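Local coordinates for protein 4-oxalmesaconate hydratase (Pseudomonas putida, PDB 5CGZ) that catalyses the zinc-dependent hydration of 4-carboxy-2-hydroxymuconate to 4-carboxy-4-hydroxy-2-oxoadipate, the third step of gallate degradation, at residues Ala9-Asp13 with Asn120-Ala126. Numbering follows the deposited sequence.
With ZN (zinc ion), chain C.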
# COMPACT_ATOMS: atom_id res chain seq x y z
N ALA A 9 -11.63 -9.09 -22.13
CA ALA A 9 -12.97 -8.57 -21.82
C ALA A 9 -13.72 -8.18 -23.10
O ALA A 9 -14.90 -8.50 -23.27
CB ALA A 9 -12.89 -7.37 -20.89
N HIS A 10 -13.03 -7.47 -23.97
CA HIS A 10 -13.57 -7.01 -25.24
C HIS A 10 -12.69 -7.60 -26.33
O HIS A 10 -11.52 -7.88 -26.10
CB HIS A 10 -13.58 -5.49 -25.29
CG HIS A 10 -14.13 -4.86 -24.04
ND1 HIS A 10 -13.36 -4.14 -23.16
CD2 HIS A 10 -15.38 -4.88 -23.52
CE1 HIS A 10 -14.11 -3.72 -22.16
NE2 HIS A 10 -15.34 -4.16 -22.35
N SER A 11 -13.25 -7.78 -27.52
CA SER A 11 -12.55 -8.52 -28.57
C SER A 11 -11.19 -7.94 -28.97
O SER A 11 -10.29 -8.69 -29.32
CB SER A 11 -13.46 -8.66 -29.81
OG SER A 11 -13.90 -7.40 -30.29
N ALA A 12 -11.01 -6.62 -28.90
CA ALA A 12 -9.74 -6.02 -29.34
C ALA A 12 -8.61 -6.12 -28.31
O ALA A 12 -7.42 -6.02 -28.65
CB ALA A 12 -9.96 -4.55 -29.71
N ASP A 13 -8.96 -6.32 -27.05
CA ASP A 13 -7.98 -6.25 -25.98
C ASP A 13 -6.81 -7.22 -26.14
O ASP A 13 -5.67 -6.85 -25.88
CB ASP A 13 -8.66 -6.46 -24.64
CG ASP A 13 -9.35 -5.21 -24.15
OD1 ASP A 13 -10.57 -5.24 -23.89
OD2 ASP A 13 -8.65 -4.18 -24.02
N ASN A 120 -12.41 1.52 -16.92
CA ASN A 120 -13.19 0.45 -17.55
C ASN A 120 -13.53 -0.67 -16.58
O ASN A 120 -12.69 -1.53 -16.29
CB ASN A 120 -12.42 -0.12 -18.73
CG ASN A 120 -13.31 -0.81 -19.73
OD1 ASN A 120 -14.15 -1.64 -19.37
ND2 ASN A 120 -13.14 -0.46 -21.00
N TYR A 121 -14.77 -0.68 -16.09
CA TYR A 121 -15.20 -1.67 -15.11
C TYR A 121 -15.22 -3.09 -15.68
O TYR A 121 -15.08 -4.07 -14.93
CB TYR A 121 -16.58 -1.30 -14.55
CG TYR A 121 -16.49 -0.44 -13.30
CD1 TYR A 121 -15.89 0.81 -13.34
CD2 TYR A 121 -17.00 -0.88 -12.09
CE1 TYR A 121 -15.78 1.59 -12.20
CE2 TYR A 121 -16.91 -0.10 -10.94
CZ TYR A 121 -16.29 1.13 -11.01
OH TYR A 121 -16.19 1.90 -9.87
N ASP A 122 -15.39 -3.22 -16.99
CA ASP A 122 -15.42 -4.55 -17.60
C ASP A 122 -14.08 -5.29 -17.46
O ASP A 122 -14.04 -6.52 -17.41
CB ASP A 122 -15.78 -4.46 -19.09
CG ASP A 122 -17.19 -3.93 -19.33
OD1 ASP A 122 -17.96 -3.70 -18.37
OD2 ASP A 122 -17.53 -3.76 -20.52
N HIS A 123 -12.99 -4.54 -17.41
CA HIS A 123 -11.67 -5.18 -17.46
C HIS A 123 -11.38 -6.02 -16.23
O HIS A 123 -11.06 -7.20 -16.37
CB HIS A 123 -10.59 -4.12 -17.68
CG HIS A 123 -10.56 -3.59 -19.08
ND1 HIS A 123 -9.85 -2.47 -19.45
CD2 HIS A 123 -11.17 -4.03 -20.21
CE1 HIS A 123 -10.01 -2.25 -20.74
NE2 HIS A 123 -10.81 -3.18 -21.23
N PRO A 124 -11.50 -5.44 -15.01
CA PRO A 124 -11.28 -6.29 -13.82
C PRO A 124 -12.28 -7.44 -13.72
O PRO A 124 -11.93 -8.51 -13.22
CB PRO A 124 -11.46 -5.30 -12.65
CG PRO A 124 -11.17 -3.95 -13.24
CD PRO A 124 -11.72 -4.03 -14.65
N LEU A 125 -13.52 -7.24 -14.18
CA LEU A 125 -14.48 -8.34 -14.14
C LEU A 125 -13.96 -9.53 -14.93
O LEU A 125 -14.04 -10.67 -14.48
CB LEU A 125 -15.84 -7.90 -14.69
CG LEU A 125 -16.87 -9.03 -14.83
CD1 LEU A 125 -17.09 -9.75 -13.49
CD2 LEU A 125 -18.18 -8.47 -15.37
N ALA A 126 -13.39 -9.26 -16.11
CA ALA A 126 -12.81 -10.32 -16.94
C ALA A 126 -11.72 -11.08 -16.17
O ALA A 126 -11.66 -12.31 -16.23
CB ALA A 126 -12.23 -9.72 -18.23
ZN ZN C . -11.39 -3.53 -23.29
O HOH W 1 -10.10 -1.62 -24.24
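D122 OD2 takes the NE2-H of H10 at 2.9 Å, the hydrogen bond nearly straight at 176° and lying in the imidazole plane; OD2 receives it on its anti lone pair and also accepts from the backbone N of Y86. This His-carboxylate pair backs the zinc site of the MshB/PIG-L family fold, where the loop after the parallel strand 3-8 meets the first turn of helix 122-138. With NE2 tied to the carboxylate, H10 turns ND1 to the zinc at 2.1 Å; the D122 carboxylate, if ionised, may make H10 a stronger donor to the metal. D13 OD1 (2.0 Å from the zinc) and H123 NE2 (2.2 Å from it) bind alongside, a water is bound at a longer 2.5 Å from the zinc, and E44 completes the protein ligands. The two imidazoles meet at their edges, neither over the other's face, planes 57° apart, each directing a ring nitrogen at the same ion. The second shell continues around them: D117 accepts from H123 ND1, R17 forms a salt bridge with D13 OD2, and M88 N donates to D122 OD1, so both oxygens of the buried D122 carboxylate are engaged. With an alanine at D122 the carboxylate is gone, and H10, still bound to zinc through ND1, would probably be freer to turn about that bond. N120, with CG anti to the backbone N (chi1 -158°), lays its amide carbon over the H123 ring face, while OD1 lies at the H10 ring edge, 3.5 Å from CE1, and makes a weak capping bond with D122 N. A9 CB lies over the centre of one H10 ring face, meets the H123 edge at CD2, and packs 3.6 Å from A126 CB.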